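Local structure of DspB (Aggregatibacter actinomycetemcomitans, 1YHT) at residues P32-S37 and T341-T346; I39-L44 and S348-V353. The protein probably cleaves terminal beta-linked N-acetylhexosamine residues from glycans as a family 20 glycoside hydrolase that acts in biofilm release. All blocks are in the same frame, centred on the assembly; numbering follows the deposited sequence.

Overall arrangement
Both contacts join the same two helices, 32-44 and 339-358. These follow the first and last long barrel strands, 18-24 and 324-329, which pair in parallel. They therefore pack side by side where the barrel closes. Contact 1 is the earlier half of each helix and contact 2 the later; their centres are 11 Å apart. Neither has a hydrogen bond across it. Both are largely buried, but Ser37 in contact 1 and Glu351 in contact 2 are partly exposed. Contact 1 centres on Gln343, which touches through its aliphatic stem and amide face. Contact 2 is more apolar, with aliphatic carbons of Thr41 and Ile42 around Leu350. The Gln343 side chain also reaches Thr41, linking the two.

Contact 1: residues P32-S37 and T341-T346; sequences PEVIKS and TIQKNT
Gln343 meets Ser37 and Val34 with different parts of its side chain. Ser37 stands over the amide, its CB 3.6 Å from Gln343 CD and almost directly above the amide plane. This is contact with a flat face, and no hydrogen bond crosses the interface. Val34 meets the aliphatic base of the glutamine: Val34 CG1 lies 3.7 Å from Gln343 CB. The same methyl, Val34 CG1, is 4.0 Å from Gln343 CG. The two side chains run past each other in opposite directions. Gln343 leaves its helix with CG anti to the backbone N (chi1 -172°). A bend at chi2 (-88°) then turns the amide under Ser37.

The helices belong to a TIM barrel, the fold of the family 20 catalytic domain. Helix 32-44 is the first around the barrel and helix 339-358 the last. Phe38, on helix 32-44, touches both Gln343 and Thr346. Ile342 turns to strand 324-329, where it packs on Ile329. On the far flank of helix 32-44, Ile35 packs on Ile100 of helix 94-106, and Lys36 NZ forms a salt bridge with Asp99. Asn345 ND2 folds back on its own helix and donates to Thr341 O at 2.9 Å.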
loop_
_atom_site.group_PDB
_atom_site.type_symbol
_atom_site.label_atom_id
_atom_site.label_comp_id
_atom_site.label_asym_id
_atom_site.label_seq_id
_atom_site.Cartn_x
_atom_site.Cartn_y
_atom_site.Cartn_z
ATOM N N PRO A 32 -17.755 2.026 -4.604
ATOM C CA PRO A 32 -17.993 2.562 -3.253
ATOM C C PRO A 32 -18.773 1.647 -2.299
ATOM O O PRO A 32 -18.406 1.495 -1.130
ATOM C CB PRO A 32 -18.779 3.851 -3.534
ATOM C CG PRO A 32 -18.247 4.309 -4.842
ATOM C CD PRO A 32 -17.996 3.051 -5.641
ATOM N N GLU A 33 -19.815 1.011 -2.811
ATOM C CA GLU A 33 -20.612 0.063 -2.021
ATOM C C GLU A 33 -19.769 -1.062 -1.416
ATOM O O GLU A 33 -19.897 -1.373 -0.253
ATOM C CB GLU A 33 -21.745 -0.538 -2.865
ATOM C CG GLU A 33 -22.993 0.334 -2.980
ATOM C CD GLU A 33 -23.861 0.382 -1.733
ATOM O OE1 GLU A 33 -23.705 -0.514 -0.872
ATOM O OE2 GLU A 33 -24.689 1.345 -1.619
ATOM N N VAL A 34 -18.930 -1.669 -2.234
ATOM C CA VAL A 34 -18.070 -2.761 -1.811
ATOM C C VAL A 34 -16.978 -2.265 -0.874
ATOM O O VAL A 34 -16.654 -2.934 0.101
ATOM C CB VAL A 34 -17.484 -3.492 -3.012
ATOM C CG1 VAL A 34 -16.426 -4.473 -2.588
ATOM C CG2 VAL A 34 -18.614 -4.191 -3.844
ATOM N N ILE A 35 -16.425 -1.074 -1.134
ATOM C CA ILE A 35 -15.460 -0.479 -0.220
ATOM C C ILE A 35 -16.074 -0.261 1.164
ATOM O O ILE A 35 -15.443 -0.546 2.193
ATOM C CB ILE A 35 -14.884 0.819 -0.792
ATOM C CG1 ILE A 35 -13.949 0.476 -2.001
ATOM C CG2 ILE A 35 -14.073 1.533 0.285
ATOM C CD1 ILE A 35 -13.430 1.647 -2.771
ATOM N N LYS A 36 -17.304 0.220 1.199
ATOM C CA LYS A 36 -18.046 0.340 2.451
ATOM C C LYS A 36 -18.279 -1.012 3.160
ATOM O O LYS A 36 -18.260 -1.057 4.387
ATOM C CB LYS A 36 -19.382 1.034 2.235
ATOM C CG LYS A 36 -19.282 2.528 2.014
ATOM C CD LYS A 36 -20.609 3.064 1.507
ATOM C CE LYS A 36 -20.589 4.587 1.318
ATOM N NZ LYS A 36 -21.975 5.081 1.240
ATOM N N SER A 37 -18.500 -2.088 2.402
ATOM C CA SER A 37 -18.590 -3.417 2.998
ATOM C C SER A 37 -17.282 -3.876 3.657
ATOM O O SER A 37 -17.290 -4.454 4.719
ATOM C CB SER A 37 -19.094 -4.445 1.960
ATOM O OG SER A 37 -20.457 -4.207 1.605
ATOM N N THR A 341 -17.620 -10.284 -5.240
ATOM C CA THR A 341 -17.201 -11.692 -5.018
ATOM C C THR A 341 -15.922 -11.720 -4.185
ATOM O O THR A 341 -15.767 -12.541 -3.241
ATOM C CB THR A 341 -16.962 -12.391 -6.344
ATOM O OG1 THR A 341 -18.167 -12.369 -7.089
ATOM C CG2 THR A 341 -16.481 -13.840 -6.201
ATOM N N ILE A 342 -14.996 -10.829 -4.523
ATOM C CA ILE A 342 -13.744 -10.744 -3.760
ATOM C C ILE A 342 -14.015 -10.397 -2.293
ATOM O O ILE A 342 -13.470 -11.013 -1.342
ATOM C CB ILE A 342 -12.786 -9.701 -4.356
ATOM C CG1 ILE A 342 -12.308 -10.162 -5.733
ATOM C CG2 ILE A 342 -11.578 -9.469 -3.368
ATOM C CD1 ILE A 342 -11.769 -9.034 -6.594
ATOM N N GLN A 343 -14.821 -9.366 -2.095
ATOM C CA GLN A 343 -15.158 -8.945 -0.758
ATOM C C GLN A 343 -15.833 -10.068 0.049
ATOM O O GLN A 343 -15.424 -10.348 1.181
ATOM C CB GLN A 343 -16.051 -7.724 -0.838
ATOM C CG GLN A 343 -16.344 -7.035 0.491
ATOM C CD GLN A 343 -17.561 -7.607 1.229
ATOM O OE1 GLN A 343 -18.584 -7.912 0.639
ATOM N NE2 GLN A 343 -17.423 -7.758 2.522
ATOM N N LYS A 344 -16.864 -10.696 -0.505
ATOM C CA LYS A 344 -17.584 -11.730 0.260
ATOM C C LYS A 344 -16.688 -12.917 0.603
ATOM O O LYS A 344 -16.765 -13.454 1.700
ATOM C CB LYS A 344 -18.853 -12.197 -0.461
ATOM C CG LYS A 344 -18.608 -12.889 -1.771
ATOM C CD LYS A 344 -19.953 -13.467 -2.428
ATOM C CE LYS A 344 -20.796 -12.420 -3.195
ATOM N NZ LYS A 344 -20.510 -12.311 -4.736
ATOM N N ASN A 345 -15.819 -13.299 -0.333
ATOM C CA ASN A 345 -14.943 -14.456 -0.110
ATOM C C ASN A 345 -13.741 -14.216 0.803
ATOM O O ASN A 345 -13.166 -15.189 1.320
ATOM C CB ASN A 345 -14.531 -15.085 -1.423
ATOM C CG ASN A 345 -15.656 -15.926 -2.030
ATOM O OD1 ASN A 345 -15.848 -17.083 -1.638
ATOM N ND2 ASN A 345 -16.414 -15.342 -2.965
ATOM N N THR A 346 -13.330 -12.959 0.972
ATOM C CA THR A 346 -12.163 -12.651 1.831
ATOM C C THR A 346 -12.569 -12.229 3.233
ATOM O O THR A 346 -11.726 -11.986 4.077
ATOM C CB THR A 346 -11.248 -11.544 1.207
ATOM O OG1 THR A 346 -12.023 -10.398 0.856
ATOM C CG2 THR A 346 -10.572 -12.089 -0.068
#

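Contact 2: residues I39-L44 and S348-V353; sequences IDTISL and SLLEAV
Thr41 and Leu350 touch through methyl groups, with Thr41 CG2 3.6 Å from Leu350 CD2. They lie between the first and last helices of a TIM barrel, 32-44 and 339-358, on the outside of the ring of parallel strands. Leu350 CD2 is shared by Thr41 and Ile42. Leu350 CD2 also lies 3.9 Å from Thr41 CB and 4.0 Å from Ile42 CG1, so two successive residues of one helix border a single methyl. Leu350 crosses both of these side chains obliquely. With its CB directed at the facing helix and CG anti to the backbone N (chi1 178°), Leu350 carries CD2 out to Thr41 and Ile42.

Thr41 CG2 has a second neighbour in Glu351 CG, at 3.9 Å. Here the side chains cross at about a right angle. It is the aliphatic part of the glutamate that touches. Glu351 also packs on Ser45, just after helix 32-44.

The short helical segments 39-44 and 348-353 run in broadly the same direction, with a crossing angle of -31°, and their axes come within 9.6 Å of each other. The second begins at a kink, where the N of Ser348 and of Leu349 has no bond to the preceding turn. Deeper in, Leu350 rests on Leu327 of strand 324-329, and Ile42 packs on Ile109. Thr41 turns its hydroxyl back along its own helix, where OG1 makes a weak hydrogen bond to Ser37 O.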
loop_
_atom_site.group_PDB
_atom_site.type_symbol
_atom_site.label_atom_id
_atom_site.label_comp_id
_atom_site.label_asym_id
_atom_site.label_seq_id
_atom_site.Cartn_x
_atom_site.Cartn_y
_atom_site.Cartn_z
ATOM N N ILE A 39 -15.112 -1.821 4.879
ATOM C CA ILE A 39 -15.098 -0.996 6.088
ATOM C C ILE A 39 -15.969 -1.626 7.233
ATOM O O ILE A 39 -15.587 -1.619 8.400
ATOM C CB ILE A 39 -15.521 0.438 5.793
ATOM C CG1 ILE A 39 -14.367 1.182 5.103
ATOM C CG2 ILE A 39 -15.910 1.171 7.113
ATOM C CD1 ILE A 39 -14.786 2.319 4.310
ATOM N N ASP A 40 -17.119 -2.182 6.865
ATOM C CA ASP A 40 -18.007 -2.842 7.850
ATOM C C ASP A 40 -17.283 -3.997 8.500
ATOM O O ASP A 40 -17.248 -4.103 9.730
ATOM C CB ASP A 40 -19.259 -3.330 7.179
ATOM C CG ASP A 40 -20.143 -2.190 6.683
ATOM O OD1 ASP A 40 -20.152 -1.086 7.260
ATOM O OD2 ASP A 40 -20.854 -2.417 5.690
ATOM N N THR A 41 -16.639 -4.821 7.701
ATOM C CA THR A 41 -15.870 -5.960 8.234
ATOM C C THR A 41 -14.749 -5.496 9.170
ATOM O O THR A 41 -14.601 -6.037 10.267
ATOM C CB THR A 41 -15.294 -6.822 7.105
ATOM O OG1 THR A 41 -16.357 -7.264 6.308
ATOM C CG2 THR A 41 -14.551 -8.048 7.615
ATOM N N ILE A 42 -13.992 -4.472 8.749
ATOM C CA ILE A 42 -12.888 -3.976 9.547
ATOM C C ILE A 42 -13.453 -3.530 10.916
ATOM O O ILE A 42 -12.924 -3.886 11.987
ATOM C CB ILE A 42 -12.112 -2.816 8.835
ATOM C CG1 ILE A 42 -11.442 -3.317 7.539
ATOM C CG2 ILE A 42 -11.005 -2.251 9.748
ATOM C CD1 ILE A 42 -11.091 -2.226 6.569
ATOM N N SER A 43 -14.521 -2.737 10.850
ATOM C CA SER A 43 -15.120 -2.109 12.014
ATOM C C SER A 43 -15.701 -3.127 12.976
ATOM O O SER A 43 -15.415 -3.083 14.176
ATOM C CB SER A 43 -16.235 -1.173 11.569
ATOM O OG SER A 43 -16.871 -0.613 12.699
ATOM N N LEU A 44 -16.547 -4.020 12.441
ATOM C CA LEU A 44 -17.181 -5.058 13.236
ATOM C C LEU A 44 -16.200 -6.066 13.809
ATOM O O LEU A 44 -16.496 -6.706 14.832
ATOM C CB LEU A 44 -18.198 -5.824 12.385
ATOM C CG LEU A 44 -19.405 -4.969 11.948
ATOM C CD1 LEU A 44 -20.163 -5.658 10.819
ATOM C CD2 LEU A 44 -20.326 -4.647 13.129
ATOM N N SER A 348 -13.966 -13.850 5.845
ATOM C CA SER A 348 -13.496 -14.725 6.912
ATOM C C SER A 348 -12.008 -14.492 7.205
ATOM O O SER A 348 -11.588 -14.477 8.341
ATOM C CB SER A 348 -13.739 -16.189 6.526
ATOM O OG SER A 348 -15.154 -16.439 6.499
ATOM N N LEU A 349 -11.221 -14.284 6.149
ATOM C CA LEU A 349 -9.792 -14.151 6.289
ATOM C C LEU A 349 -9.467 -12.813 6.923
ATOM O O LEU A 349 -8.580 -12.699 7.778
ATOM C CB LEU A 349 -9.151 -14.331 4.917
ATOM C CG LEU A 349 -7.656 -14.032 4.782
ATOM C CD1 LEU A 349 -6.814 -14.863 5.721
ATOM C CD2 LEU A 349 -7.226 -14.259 3.318
ATOM N N LEU A 350 -10.176 -11.775 6.499
ATOM C CA LEU A 350 -9.947 -10.449 7.080
ATOM C C LEU A 350 -10.307 -10.414 8.558
ATOM O O LEU A 350 -9.580 -9.853 9.362
ATOM C CB LEU A 350 -10.745 -9.375 6.295
ATOM C CG LEU A 350 -10.643 -7.939 6.836
ATOM C CD1 LEU A 350 -9.182 -7.424 6.960
ATOM C CD2 LEU A 350 -11.513 -6.981 6.031
ATOM N N GLU A 351 -11.446 -11.011 8.911
ATOM C CA GLU A 351 -11.829 -11.188 10.315
ATOM C C GLU A 351 -10.766 -11.895 11.142
ATOM O O GLU A 351 -10.432 -11.462 12.234
ATOM C CB GLU A 351 -13.172 -11.944 10.443
ATOM C CG GLU A 351 -14.338 -11.146 9.926
ATOM C CD GLU A 351 -15.637 -11.949 9.880
ATOM O OE1 GLU A 351 -15.614 -13.175 10.182
ATOM O OE2 GLU A 351 -16.658 -11.315 9.576
ATOM N N ALA A 352 -10.263 -12.998 10.617
ATOM C CA ALA A 352 -9.224 -13.816 11.282
ATOM C C ALA A 352 -7.945 -13.012 11.536
ATOM O O ALA A 352 -7.382 -13.065 12.596
ATOM C CB ALA A 352 -8.873 -15.012 10.423
ATOM N N VAL A 353 -7.477 -12.291 10.534
ATOM C CA VAL A 353 -6.255 -11.493 10.689
ATOM C C VAL A 353 -6.424 -10.418 11.796
ATOM O O VAL A 353 -5.546 -10.253 12.670
ATOM C CB VAL A 353 -5.849 -10.828 9.351
ATOM C CG1 VAL A 353 -4.651 -9.852 9.563
ATOM C CG2 VAL A 353 -5.499 -11.884 8.309
#